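Local coordinates for major capsid protein (PDB 5J7O) that probably builds the outer protein shell of Faustovirus, as a double jelly-roll capsid protein that assembles into trimers, at residues Thr76-Gly81 against Gln390-Tyr395; Ser87-Ser92 against Val324-Gln329; Cys178-Leu183 against Ile226-Pro231; Arg184-Val189 against Val297-Trp302; Ala203-Met208 against Ile610-Cys615. All coordinates share one frame; numbering follows the deposited sequence.

Interaction 1: residues Thr76-Gly81 against Gln390-Tyr395; sequences TRPNTG and QNIELY
The guanidinium of Arg77 has a carboxylate oxygen over one face and an amide oxygen at its edge. The setting is an antiparallel sheet of a jelly-roll, where strand 69-76 runs out beside strand 389-401. Glu393 OE2 sits over the centre of the face, the carboxylate and guanidinium planes being only 8° apart. This is a long salt bridge, Arg77 NH2 to Glu393 OE2 at 3.7 Å; the oxygen lies well off the guanidinium plane, so the attraction is electrostatic and not a hydrogen bond. The stronger partner of OE2 is Lys75. At the edge, Arg77 NH1 gives Asn391 OD1 a straight bond of 2.8 Å, the amide plane standing almost perpendicular to the guanidinium. The long arginine chain, with CD anti to CA (chi2 -162°), suits this reach from the end of one strand over its neighbour. Thr76 and Leu394 form a hydrogen-bonded pair, with Thr76 N to Leu394 O and Leu394 N to Thr76 O both 3.0 Å. Beyond it Pro78, which has no N-H to offer, leaves the ladder. Its ring turns instead to Ile392, with Pro78 CG 4.2 Å from Ile392 CG2 and Pro78 CD 3.4 Å from Ile392 O.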
# COMPACT_ATOMS: atom_id res chain seq x y z
N THR B 76 -29.41 20.67 0.89
CA THR B 76 -30.48 21.29 0.14
C THR B 76 -30.64 20.59 -1.20
O THR B 76 -29.72 19.92 -1.69
CB THR B 76 -30.23 22.79 -0.08
OG1 THR B 76 -31.40 23.40 -0.64
CG2 THR B 76 -29.05 23.01 -1.02
N ARG B 77 -31.82 20.75 -1.79
CA ARG B 77 -32.18 20.13 -3.05
C ARG B 77 -32.01 21.11 -4.20
O ARG B 77 -31.98 22.33 -3.99
CB ARG B 77 -33.63 19.63 -3.00
CG ARG B 77 -33.86 18.55 -1.97
CD ARG B 77 -35.15 17.79 -2.23
NE ARG B 77 -35.33 16.70 -1.29
CZ ARG B 77 -34.74 15.51 -1.40
NH1 ARG B 77 -33.92 15.27 -2.41
NH2 ARG B 77 -34.96 14.57 -0.49
N PRO B 78 -31.88 20.62 -5.43
CA PRO B 78 -31.72 21.53 -6.57
C PRO B 78 -33.00 22.27 -6.90
O PRO B 78 -34.11 21.84 -6.59
CB PRO B 78 -31.32 20.60 -7.71
CG PRO B 78 -31.89 19.28 -7.33
CD PRO B 78 -31.77 19.21 -5.84
N ASN B 79 -32.83 23.43 -7.54
CA ASN B 79 -33.94 24.23 -8.02
C ASN B 79 -34.52 23.71 -9.33
O ASN B 79 -35.52 24.26 -9.81
CB ASN B 79 -33.50 25.68 -8.22
CG ASN B 79 -32.63 26.19 -7.09
OD1 ASN B 79 -32.92 25.96 -5.92
ND2 ASN B 79 -31.56 26.89 -7.44
N THR B 80 -33.94 22.66 -9.90
CA THR B 80 -34.24 22.22 -11.26
C THR B 80 -35.00 20.90 -11.31
O THR B 80 -34.92 20.17 -12.30
CB THR B 80 -32.95 22.13 -12.08
OG1 THR B 80 -31.95 21.46 -11.30
CG2 THR B 80 -32.46 23.52 -12.45
N GLY B 81 -35.73 20.58 -10.24
CA GLY B 81 -36.61 19.42 -10.28
C GLY B 81 -35.87 18.09 -10.26
O GLY B 81 -34.75 17.98 -9.75
N GLN B 390 -31.77 8.82 -8.37
CA GLN B 390 -32.80 8.76 -7.34
C GLN B 390 -32.72 9.92 -6.35
O GLN B 390 -33.74 10.26 -5.75
CB GLN B 390 -32.73 7.43 -6.60
CG GLN B 390 -32.94 6.23 -7.51
CD GLN B 390 -32.96 4.92 -6.76
OE1 GLN B 390 -32.00 4.55 -6.08
NE2 GLN B 390 -34.08 4.20 -6.86
N ASN B 391 -31.55 10.52 -6.17
CA ASN B 391 -31.42 11.63 -5.24
C ASN B 391 -30.11 12.36 -5.52
O ASN B 391 -29.09 11.74 -5.81
CB ASN B 391 -31.45 11.14 -3.78
CG ASN B 391 -31.28 12.27 -2.79
OD1 ASN B 391 -32.17 13.11 -2.63
ND2 ASN B 391 -30.15 12.29 -2.09
N ILE B 392 -30.16 13.69 -5.43
CA ILE B 392 -28.95 14.50 -5.45
C ILE B 392 -29.16 15.72 -4.55
O ILE B 392 -30.13 16.47 -4.71
CB ILE B 392 -28.54 14.89 -6.88
CG1 ILE B 392 -27.16 15.55 -6.88
CG2 ILE B 392 -29.57 15.78 -7.55
CD1 ILE B 392 -26.54 15.68 -8.25
N GLU B 393 -28.27 15.90 -3.58
CA GLU B 393 -28.39 16.96 -2.59
C GLU B 393 -27.01 17.55 -2.32
O GLU B 393 -26.02 16.81 -2.28
CB GLU B 393 -29.01 16.46 -1.28
CG GLU B 393 -30.52 16.27 -1.32
CD GLU B 393 -31.06 15.68 -0.04
OE1 GLU B 393 -30.62 14.57 0.34
OE2 GLU B 393 -31.92 16.32 0.60
N LEU B 394 -26.96 18.86 -2.13
CA LEU B 394 -25.72 19.56 -1.82
C LEU B 394 -25.62 19.76 -0.32
O LEU B 394 -26.51 20.35 0.30
CB LEU B 394 -25.65 20.91 -2.54
CG LEU B 394 -24.50 21.81 -2.11
CD1 LEU B 394 -23.15 21.15 -2.39
CD2 LEU B 394 -24.58 23.17 -2.78
N TYR B 395 -24.53 19.27 0.27
CA TYR B 395 -24.25 19.44 1.69
C TYR B 395 -23.28 20.60 1.86
O TYR B 395 -22.22 20.63 1.24
CB TYR B 395 -23.66 18.16 2.29
CG TYR B 395 -24.64 17.02 2.44
CD1 TYR B 395 -25.33 16.51 1.35
CD2 TYR B 395 -24.86 16.43 3.68
CE1 TYR B 395 -26.22 15.47 1.49
CE2 TYR B 395 -25.74 15.38 3.83
CZ TYR B 395 -26.42 14.91 2.73
OH TYR B 395 -27.31 13.86 2.87

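Interaction 2: residues Ser87-Ser92 against Val324-Gln329; sequences STIQFS and VDIEQQ
Backbone hydrogen bonds join Ile89 and Val324, the hydrogen-bonded pair of an antiparallel ladder between strands 88-92 and 320-326. Ile89 N bonds to Val324 O at 2.8 Å, almost straight, and Val324 N returns a bond to Ile89 O at 2.7 Å. One step further, Ile326 N bonds to Ser87 O at 2.9 Å. Between these rungs lies the non-hydrogen-bonded pair Thr88 and Asp325, where Thr88 CA approaches Val324 O.

The polar side-chain link belongs to that same pair. The two side chains run alongside each other in one direction, and Thr88 OG1 donates to Asp325 OD1 at 2.9 Å, meeting it from above the carboxylate plane. Both side chains are short and stand on the same face of neighbouring strands, so hydroxyl and carboxylate reach each other directly. Thr88 OG1 is held beside its own backbone N (chi1 -68°), on the side where the acid lies.

Apolar contact occupies the opposite face: Ile89 CD1 packs against Ile326 CG1 at 3.6 Å. Branched aliphatic residues, which favour extended backbone, fit this buried side.

In the jelly-roll, Ile89 also touches Ile392 of strand 389-401 in another sheet. Strand 88-92 forms one border of its own four-stranded sheet within the chain, and strand 320-326 continues it to strand 186-193, whose Phe186 packs on Val324 and Ile326.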
# COMPACT_ATOMS: atom_id res chain seq x y z
N SER B 87 -27.71 16.51 -18.00
CA SER B 87 -28.51 17.69 -17.68
C SER B 87 -27.72 18.60 -16.76
O SER B 87 -26.65 18.25 -16.26
CB SER B 87 -29.84 17.29 -17.03
OG SER B 87 -29.64 16.70 -15.76
N THR B 88 -28.27 19.79 -16.54
CA THR B 88 -27.70 20.78 -15.63
C THR B 88 -28.50 20.81 -14.34
O THR B 88 -29.73 20.97 -14.37
CB THR B 88 -27.67 22.17 -16.28
OG1 THR B 88 -26.73 22.17 -17.36
CG2 THR B 88 -27.26 23.22 -15.26
N ILE B 89 -27.81 20.66 -13.22
CA ILE B 89 -28.41 20.68 -11.89
C ILE B 89 -27.87 21.90 -11.15
O ILE B 89 -26.66 22.14 -11.15
CB ILE B 89 -28.11 19.39 -11.12
CG1 ILE B 89 -28.65 18.18 -11.88
CG2 ILE B 89 -28.67 19.44 -9.72
CD1 ILE B 89 -28.30 16.85 -11.24
N GLN B 90 -28.76 22.67 -10.54
CA GLN B 90 -28.37 23.90 -9.87
C GLN B 90 -28.93 23.93 -8.45
O GLN B 90 -30.13 23.73 -8.24
CB GLN B 90 -28.85 25.14 -10.63
CG GLN B 90 -28.30 26.44 -10.07
CD GLN B 90 -28.97 27.66 -10.65
OE1 GLN B 90 -30.17 27.86 -10.48
NE2 GLN B 90 -28.20 28.49 -11.35
N PHE B 91 -28.05 24.20 -7.49
CA PHE B 91 -28.42 24.40 -6.10
C PHE B 91 -28.28 25.86 -5.73
O PHE B 91 -27.33 26.53 -6.16
CB PHE B 91 -27.55 23.57 -5.15
CG PHE B 91 -27.55 22.09 -5.44
CD1 PHE B 91 -26.66 21.56 -6.36
CD2 PHE B 91 -28.42 21.24 -4.78
CE1 PHE B 91 -26.65 20.20 -6.62
CE2 PHE B 91 -28.41 19.89 -5.04
CZ PHE B 91 -27.52 19.37 -5.96
N SER B 92 -29.21 26.37 -4.94
CA SER B 92 -28.99 27.62 -4.23
C SER B 92 -28.22 27.33 -2.95
O SER B 92 -28.37 26.27 -2.33
CB SER B 92 -30.31 28.32 -3.91
OG SER B 92 -30.92 28.83 -5.08
N VAL B 324 -24.03 22.22 -11.64
CA VAL B 324 -23.33 20.98 -11.94
C VAL B 324 -23.87 20.42 -13.25
O VAL B 324 -25.08 20.17 -13.37
CB VAL B 324 -23.47 19.94 -10.82
CG1 VAL B 324 -22.72 18.67 -11.18
CG2 VAL B 324 -22.96 20.51 -9.50
N ASP B 325 -22.99 20.21 -14.22
CA ASP B 325 -23.33 19.51 -15.45
C ASP B 325 -23.07 18.02 -15.26
O ASP B 325 -22.01 17.63 -14.76
CB ASP B 325 -22.53 20.05 -16.63
CG ASP B 325 -22.88 21.48 -16.98
OD1 ASP B 325 -23.97 21.94 -16.57
OD2 ASP B 325 -22.08 22.14 -17.68
N ILE B 326 -24.04 17.20 -15.66
CA ILE B 326 -24.00 15.76 -15.43
C ILE B 326 -23.68 15.06 -16.74
O ILE B 326 -24.28 15.37 -17.78
CB ILE B 326 -25.32 15.25 -14.82
CG1 ILE B 326 -25.59 15.95 -13.49
CG2 ILE B 326 -25.27 13.74 -14.63
CD1 ILE B 326 -24.50 15.73 -12.46
N GLU B 327 -22.74 14.11 -16.69
CA GLU B 327 -22.32 13.36 -17.86
C GLU B 327 -23.45 12.47 -18.37
O GLU B 327 -24.38 12.11 -17.64
CB GLU B 327 -21.08 12.52 -17.52
CG GLU B 327 -20.48 11.74 -18.67
CD GLU B 327 -19.96 12.63 -19.78
OE1 GLU B 327 -18.98 13.36 -19.54
OE2 GLU B 327 -20.54 12.60 -20.88
N GLN B 328 -23.37 12.12 -19.66
CA GLN B 328 -24.29 11.15 -20.23
C GLN B 328 -24.11 9.79 -19.56
O GLN B 328 -23.04 9.46 -19.06
CB GLN B 328 -24.06 11.02 -21.74
CG GLN B 328 -23.88 12.34 -22.46
CD GLN B 328 -23.61 12.16 -23.94
OE1 GLN B 328 -24.27 11.38 -24.62
NE2 GLN B 328 -22.62 12.89 -24.46
N GLN B 329 -25.19 9.00 -19.55
CA GLN B 329 -25.14 7.70 -18.89
C GLN B 329 -24.15 6.77 -19.59
O GLN B 329 -23.48 5.97 -18.93
CB GLN B 329 -26.53 7.06 -18.87
CG GLN B 329 -26.59 5.77 -18.07
CD GLN B 329 -27.75 4.87 -18.48
OE1 GLN B 329 -28.18 4.89 -19.63
NE2 GLN B 329 -28.26 4.09 -17.54

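Interaction 3: residues Cys178-Leu183 against Ile226-Pro231; sequences CEYPGL and IGQEVP
Tyr180 N donates to the side-chain oxygen OE1 of Gln228 at 3.0 Å, with an N-H...O angle of 165°. Glutamine suits this place: its amide carries a strong neutral acceptor on a chain that bends at chi2 (72°), where CD turns back, and the bent chain also lies against the tyrosine ring. OE1 sits over the centre of one ring face, the amide and ring planes stacked and 22° apart. A second donor, Gly182 N, is taken by Ile226 O at 2.9 Å, and a third, Leu183 N, by Tyr180 O at 3.0 Å.

These bonds belong to the start of helix 181-185, for which Tyr180 is the N-cap residue. Pro181 fits the first turn because it has no N-H in need of an acceptor; its CD rests 3.2 Å from Ile226 O. Ile226 O, which accepts from Gly182 N, comes just after helix 216-225, so the end of one helix serves the beginning of another. Gly182 CA lies 4.2 Å from Ile226 CA, a closeness that leaves no room for a CB on the glycine, which would clash with Ile226 CA.

Around these polar atoms, Ile226 CD1 closes in on Tyr180 CD1, near the plane of the ring, at 3.5 Å, and on Leu183 CG. Glu179, beside the amide, places its own carboxylate oxygen OE1 on His469, while its backbone O receives Trp468 NE1.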
# COMPACT_ATOMS: atom_id res chain seq x y z
N CYS B 178 -17.65 2.94 -14.79
CA CYS B 178 -16.31 3.39 -15.12
C CYS B 178 -15.53 3.66 -13.83
O CYS B 178 -16.10 3.83 -12.75
CB CYS B 178 -16.37 4.65 -15.98
SG CYS B 178 -16.92 6.13 -15.10
N GLU B 179 -14.21 3.66 -13.96
CA GLU B 179 -13.37 3.96 -12.80
C GLU B 179 -13.57 5.41 -12.38
O GLU B 179 -13.67 6.31 -13.21
CB GLU B 179 -11.90 3.67 -13.10
CG GLU B 179 -11.56 2.19 -13.11
CD GLU B 179 -10.07 1.94 -13.09
OE1 GLU B 179 -9.33 2.75 -13.67
OE2 GLU B 179 -9.65 0.92 -12.50
N TYR B 180 -13.64 5.61 -11.07
CA TYR B 180 -13.89 6.92 -10.47
C TYR B 180 -15.16 7.56 -11.05
O TYR B 180 -15.09 8.65 -11.65
CB TYR B 180 -12.69 7.83 -10.64
CG TYR B 180 -11.44 7.21 -10.06
CD1 TYR B 180 -11.23 7.20 -8.69
CD2 TYR B 180 -10.48 6.62 -10.87
CE1 TYR B 180 -10.10 6.63 -8.14
CE2 TYR B 180 -9.35 6.04 -10.33
CZ TYR B 180 -9.16 6.05 -8.97
OH TYR B 180 -8.04 5.48 -8.42
N PRO B 181 -16.32 6.92 -10.89
CA PRO B 181 -17.54 7.48 -11.50
C PRO B 181 -17.90 8.85 -10.97
O PRO B 181 -18.40 9.69 -11.72
CB PRO B 181 -18.62 6.44 -11.14
CG PRO B 181 -17.88 5.23 -10.65
CD PRO B 181 -16.60 5.74 -10.07
N GLY B 182 -17.63 9.11 -9.69
CA GLY B 182 -17.94 10.41 -9.13
C GLY B 182 -17.12 11.52 -9.74
O GLY B 182 -17.52 12.68 -9.73
N LEU B 183 -15.96 11.18 -10.30
CA LEU B 183 -15.13 12.20 -10.93
C LEU B 183 -15.59 12.50 -12.35
O LEU B 183 -15.56 13.65 -12.77
CB LEU B 183 -13.66 11.77 -10.91
CG LEU B 183 -13.03 11.61 -9.53
CD1 LEU B 183 -11.54 11.38 -9.65
CD2 LEU B 183 -13.32 12.83 -8.66
N ILE B 226 -16.25 8.78 -4.09
CA ILE B 226 -16.48 8.93 -5.52
C ILE B 226 -16.86 7.62 -6.19
O ILE B 226 -16.87 7.53 -7.42
CB ILE B 226 -15.26 9.56 -6.21
CG1 ILE B 226 -14.01 8.71 -5.96
CG2 ILE B 226 -15.04 10.98 -5.71
CD1 ILE B 226 -12.73 9.35 -6.42
N GLY B 227 -17.17 6.59 -5.40
CA GLY B 227 -17.71 5.36 -5.96
C GLY B 227 -16.71 4.42 -6.59
O GLY B 227 -17.10 3.58 -7.41
N GLN B 228 -15.43 4.52 -6.23
CA GLN B 228 -14.42 3.58 -6.70
C GLN B 228 -14.33 2.42 -5.71
O GLN B 228 -14.26 2.64 -4.50
CB GLN B 228 -13.06 4.27 -6.85
CG GLN B 228 -11.91 3.33 -7.20
CD GLN B 228 -11.98 2.81 -8.63
OE1 GLN B 228 -12.76 3.30 -9.45
NE2 GLN B 228 -11.17 1.80 -8.93
N GLU B 229 -14.33 1.20 -6.24
CA GLU B 229 -14.25 0.02 -5.38
C GLU B 229 -12.92 -0.01 -4.64
O GLU B 229 -11.90 0.51 -5.11
CB GLU B 229 -14.44 -1.25 -6.20
CG GLU B 229 -13.36 -1.49 -7.25
CD GLU B 229 -13.70 -2.63 -8.19
OE1 GLU B 229 -14.80 -3.19 -8.07
OE2 GLU B 229 -12.86 -2.96 -9.06
N VAL B 230 -12.94 -0.62 -3.46
CA VAL B 230 -11.77 -0.69 -2.58
C VAL B 230 -11.32 -2.14 -2.53
O VAL B 230 -12.15 -3.04 -2.38
CB VAL B 230 -12.10 -0.18 -1.16
CG1 VAL B 230 -10.88 -0.28 -0.26
CG2 VAL B 230 -12.61 1.25 -1.23
N PRO B 231 -10.02 -2.42 -2.66
CA PRO B 231 -9.55 -3.81 -2.56
C PRO B 231 -9.86 -4.39 -1.19
O PRO B 231 -9.92 -3.69 -0.19
CB PRO B 231 -8.04 -3.69 -2.79
CG PRO B 231 -7.85 -2.39 -3.50
CD PRO B 231 -8.92 -1.49 -2.99

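Interaction 4: residues Arg184-Val189 against Val297-Trp302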
# COMPACT_ATOMS: atom_id res chain seq x y z
N ARG B 184 -16.00 11.47 -13.09
CA ARG B 184 -16.47 11.70 -14.46
C ARG B 184 -17.90 12.21 -14.49
O ARG B 184 -18.27 12.92 -15.44
CB ARG B 184 -16.36 10.42 -15.29
CG ARG B 184 -16.26 10.70 -16.78
CD ARG B 184 -16.25 9.43 -17.61
NE ARG B 184 -15.81 9.72 -18.98
CZ ARG B 184 -15.89 8.86 -19.99
NH1 ARG B 184 -16.40 7.66 -19.81
NH2 ARG B 184 -15.46 9.22 -21.19
N LEU B 185 -18.70 11.87 -13.48
CA LEU B 185 -20.12 12.22 -13.50
C LEU B 185 -20.32 13.73 -13.63
O LEU B 185 -21.25 14.18 -14.31
CB LEU B 185 -20.80 11.71 -12.23
CG LEU B 185 -22.31 11.96 -12.16
CD1 LEU B 185 -23.04 11.12 -13.19
CD2 LEU B 185 -22.83 11.67 -10.76
N PHE B 186 -19.46 14.51 -13.00
CA PHE B 186 -19.56 15.97 -13.04
C PHE B 186 -18.71 16.48 -14.19
O PHE B 186 -17.49 16.65 -14.05
CB PHE B 186 -19.14 16.58 -11.71
CG PHE B 186 -20.09 16.30 -10.57
CD1 PHE B 186 -21.26 15.59 -10.78
CD2 PHE B 186 -19.81 16.76 -9.30
CE1 PHE B 186 -22.13 15.34 -9.74
CE2 PHE B 186 -20.67 16.51 -8.25
CZ PHE B 186 -21.84 15.80 -8.47
N LYS B 187 -19.34 16.71 -15.34
CA LYS B 187 -18.65 17.33 -16.46
C LYS B 187 -18.09 18.69 -16.07
O LYS B 187 -16.90 18.96 -16.24
CB LYS B 187 -19.59 17.47 -17.66
CG LYS B 187 -19.89 16.18 -18.39
CD LYS B 187 -20.77 16.46 -19.60
CE LYS B 187 -20.17 17.56 -20.47
NZ LYS B 187 -21.09 17.98 -21.56
N ARG B 188 -18.95 19.56 -15.55
CA ARG B 188 -18.55 20.88 -15.08
C ARG B 188 -19.19 21.15 -13.73
O ARG B 188 -20.30 20.68 -13.44
CB ARG B 188 -18.95 21.98 -16.08
CG ARG B 188 -18.73 21.61 -17.54
CD ARG B 188 -18.71 22.84 -18.44
NE ARG B 188 -17.41 23.51 -18.41
CZ ARG B 188 -16.40 23.21 -19.22
NH1 ARG B 188 -16.53 22.25 -20.13
NH2 ARG B 188 -15.25 23.87 -19.12
N VAL B 189 -18.48 21.90 -12.89
CA VAL B 189 -18.95 22.30 -11.57
C VAL B 189 -18.70 23.79 -11.43
O VAL B 189 -17.56 24.24 -11.55
CB VAL B 189 -18.25 21.52 -10.44
CG1 VAL B 189 -18.76 21.98 -9.09
CG2 VAL B 189 -18.45 20.02 -10.61
N VAL B 297 -19.66 13.29 -3.52
CA VAL B 297 -18.61 13.90 -4.32
C VAL B 297 -18.27 15.27 -3.74
O VAL B 297 -19.12 16.17 -3.76
CB VAL B 297 -19.01 14.01 -5.80
CG1 VAL B 297 -17.87 14.59 -6.62
CG2 VAL B 297 -19.43 12.65 -6.33
N PRO B 298 -17.06 15.47 -3.23
CA PRO B 298 -16.70 16.79 -2.70
C PRO B 298 -16.50 17.79 -3.82
O PRO B 298 -16.04 17.46 -4.91
CB PRO B 298 -15.39 16.53 -1.95
CG PRO B 298 -15.28 15.02 -1.82
CD PRO B 298 -15.99 14.48 -3.02
N LEU B 299 -16.85 19.04 -3.53
CA LEU B 299 -16.67 20.14 -4.48
C LEU B 299 -15.33 20.80 -4.19
O LEU B 299 -15.13 21.40 -3.13
CB LEU B 299 -17.82 21.14 -4.38
CG LEU B 299 -19.21 20.53 -4.62
CD1 LEU B 299 -20.25 21.62 -4.79
CD2 LEU B 299 -19.21 19.60 -5.83
N LEU B 300 -14.40 20.68 -5.14
CA LEU B 300 -12.99 20.99 -4.91
C LEU B 300 -12.68 22.47 -5.15
O LEU B 300 -11.83 22.84 -5.95
CB LEU B 300 -12.12 20.10 -5.80
CG LEU B 300 -12.51 18.63 -5.88
CD1 LEU B 300 -12.01 18.01 -7.18
CD2 LEU B 300 -11.99 17.86 -4.68
N PHE B 301 -13.40 23.32 -4.42
CA PHE B 301 -13.14 24.75 -4.47
C PHE B 301 -12.19 25.16 -3.34
O PHE B 301 -11.91 24.40 -2.41
CB PHE B 301 -14.44 25.55 -4.38
CG PHE B 301 -15.32 25.41 -5.59
CD1 PHE B 301 -14.90 25.89 -6.83
CD2 PHE B 301 -16.57 24.82 -5.50
CE1 PHE B 301 -15.71 25.77 -7.94
CE2 PHE B 301 -17.39 24.71 -6.61
CZ PHE B 301 -16.96 25.18 -7.83
N TRP B 302 -11.69 26.40 -3.43
CA TRP B 302 -10.68 26.86 -2.48
C TRP B 302 -11.27 27.03 -1.09
O TRP B 302 -10.59 26.79 -0.09
CB TRP B 302 -10.05 28.17 -2.96
CG TRP B 302 -10.87 29.37 -2.61
CD1 TRP B 302 -10.73 30.15 -1.50
CD2 TRP B 302 -11.97 29.91 -3.34
NE1 TRP B 302 -11.68 31.15 -1.49
CE2 TRP B 302 -12.45 31.02 -2.62
CE3 TRP B 302 -12.60 29.56 -4.54
CZ2 TRP B 302 -13.53 31.79 -3.05
CZ3 TRP B 302 -13.67 30.33 -4.97
CH2 TRP B 302 -14.12 31.42 -4.23
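Phe186 and Val189 flank a corner in the chain at Lys187, yet both point into the same cluster with Val297, Leu299 and Phe301. The two backbones stay well apart, the closest CA pair, Val189 and Leu299, being 7.8 Å from each other, and apolar side chains bridge the gap. Phe186 CE2 meets Val297 CG1 at 3.8 Å, the two side chains running antiparallel alongside each other. Leu299 CD2 stands between the two sides of the corner, 4.2 Å from Phe186 CE2 and 4.1 Å from Val189 CG1. Val189 CG1, anti to its backbone N (chi1 179°), also touches the Phe301 ring at CZ, 3.9 Å away. The Phe186 and Phe301 rings thus reach across the wide backbone gap to methyls of Val189, Val297 and Leu299, a good match for a wholly buried site. Here strand 186-193, between 320-326 and 196-202 in its sheet, faces the end of strand 293-298, whose neighbour 99-109 belongs to the opposing sheet of the jelly-roll and also covers Phe186 and Leu299.

Interaction 5: residues Ala203-Met208 against Ile610-Cys615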
# COMPACT_ATOMS: atom_id res chain seq x y z
N ALA B 203 -14.11 17.49 -15.03
CA ALA B 203 -13.60 16.18 -14.62
C ALA B 203 -12.10 16.10 -14.82
O ALA B 203 -11.42 15.32 -14.13
CB ALA B 203 -14.31 15.07 -15.40
N LEU B 204 -11.56 16.88 -15.76
CA LEU B 204 -10.11 16.91 -15.96
C LEU B 204 -9.39 17.44 -14.73
O LEU B 204 -8.35 16.91 -14.33
CB LEU B 204 -9.78 17.74 -17.20
CG LEU B 204 -10.33 17.16 -18.50
CD1 LEU B 204 -9.98 18.05 -19.67
CD2 LEU B 204 -9.78 15.77 -18.70
N ALA B 205 -9.93 18.50 -14.12
CA ALA B 205 -9.35 18.98 -12.87
C ALA B 205 -9.56 17.97 -11.75
O ALA B 205 -8.70 17.81 -10.88
CB ALA B 205 -9.96 20.33 -12.49
N ALA B 206 -10.70 17.26 -11.77
CA ALA B 206 -10.98 16.28 -10.73
C ALA B 206 -9.99 15.11 -10.79
O ALA B 206 -9.56 14.61 -9.74
CB ALA B 206 -12.41 15.77 -10.85
N ILE B 207 -9.63 14.67 -11.99
CA ILE B 207 -8.67 13.57 -12.08
C ILE B 207 -7.26 14.05 -11.79
O ILE B 207 -6.42 13.27 -11.33
CB ILE B 207 -8.76 12.87 -13.45
CG1 ILE B 207 -8.29 13.80 -14.58
CG2 ILE B 207 -10.17 12.39 -13.71
CD1 ILE B 207 -8.17 13.11 -15.92
N MET B 208 -6.96 15.33 -12.04
CA MET B 208 -5.67 15.88 -11.62
C MET B 208 -5.56 15.88 -10.10
O MET B 208 -4.50 15.56 -9.55
CB MET B 208 -5.48 17.28 -12.18
CG MET B 208 -5.31 17.34 -13.69
SD MET B 208 -3.91 16.37 -14.28
CE MET B 208 -3.87 16.85 -16.00
N ILE B 610 -3.78 18.66 -22.22
CA ILE B 610 -4.60 19.19 -21.14
C ILE B 610 -3.71 20.00 -20.20
O ILE B 610 -2.73 19.47 -19.66
CB ILE B 610 -5.33 18.06 -20.39
CG1 ILE B 610 -6.15 17.23 -21.37
CG2 ILE B 610 -6.20 18.64 -19.29
CD1 ILE B 610 -6.73 15.97 -20.76
N SER B 611 -4.05 21.27 -20.02
CA SER B 611 -3.30 22.17 -19.15
C SER B 611 -4.27 22.87 -18.22
O SER B 611 -5.11 23.66 -18.67
CB SER B 611 -2.50 23.19 -19.97
OG SER B 611 -2.02 24.24 -19.16
N ILE B 612 -4.16 22.59 -16.92
CA ILE B 612 -5.06 23.13 -15.91
C ILE B 612 -4.20 23.84 -14.87
O ILE B 612 -3.51 23.19 -14.07
CB ILE B 612 -5.92 22.04 -15.26
CG1 ILE B 612 -6.75 21.33 -16.32
CG2 ILE B 612 -6.81 22.64 -14.18
CD1 ILE B 612 -7.51 20.15 -15.79
N ALA B 613 -4.24 25.17 -14.88
CA ALA B 613 -3.44 25.97 -13.96
C ALA B 613 -4.27 26.40 -12.76
O ALA B 613 -5.48 26.60 -12.85
CB ALA B 613 -2.88 27.20 -14.67
N LYS B 614 -3.59 26.53 -11.62
CA LYS B 614 -4.18 27.08 -10.41
C LYS B 614 -3.69 28.52 -10.27
O LYS B 614 -2.51 28.75 -9.99
CB LYS B 614 -3.80 26.24 -9.19
CG LYS B 614 -4.43 24.86 -9.18
CD LYS B 614 -5.95 24.95 -9.12
CE LYS B 614 -6.41 25.59 -7.83
NZ LYS B 614 -5.93 24.84 -6.64
N CYS B 615 -4.59 29.47 -10.46
CA CYS B 615 -4.24 30.88 -10.45
C CYS B 615 -4.65 31.53 -9.13
O CYS B 615 -5.43 30.98 -8.35
CB CYS B 615 -4.91 31.61 -11.62
SG CYS B 615 -4.44 30.97 -13.25
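Ile612 CD1 presses against the backbone of helix 203-212, the tightest approach being 3.4 Å to Ala205 N. Ala205, with its small side chain, fits here: its CB is 4.1 Å from the same Ile612 CD1. The isoleucine gets there with CG1 anti to its carbonyl carbon (chi1 -59°) and CD1 extended beyond.

Contacts between side chains surround it. Leu204 CB lies 3.6 Å from Ile612 CD1, and at its tip Leu204 CD2 meets Ile610 CD1 at 3.7 Å, the leucine and isoleucine crossing at about a right angle. Met208, one turn further along the helix, brings CG to 4.1 Å from Ile612 CD1. Its flexible thioether chain suits a looser fit, CE reaching only within 4.4 Å of Ile610 CG2.

The axes of the short segments, 9.4 Å apart at their closest, are inclined at 74°, so the helix lies across strand 607-620 of a four-stranded jelly-roll sheet. Ile610 and Ile612 alternate with Ser611, which points away and bonds through OG to Gln437.

All five touching side chains are aliphatic or thioether, so the contact rests on shape and the exclusion of water, with no polar pair between them to fix one exact register.

Overall arrangement
From the N terminus, residues 76-81 open the longest of the first four loops, closed by 390-395 in interaction 1. Interaction 2, from 87-92 to 324-329, nests inside it, and interactions 3 and 4 nest inside both. Those two cross each other, since 184-189 leaves before 226-231 closes interaction 3 and 297-302 follows later. Interaction 5 leaves at 203-208 and returns only at 610-615, crossing all four. Interaction 1 lies in one sheet of the N-terminal jelly-roll and interaction 2 in the other; interaction 4 bridges the two, and all three touch. Interaction 3 joins helices 181-185 and 216-225 beside them; interaction 5 couples this half to a sheet of the later jelly-roll through helix 203-212.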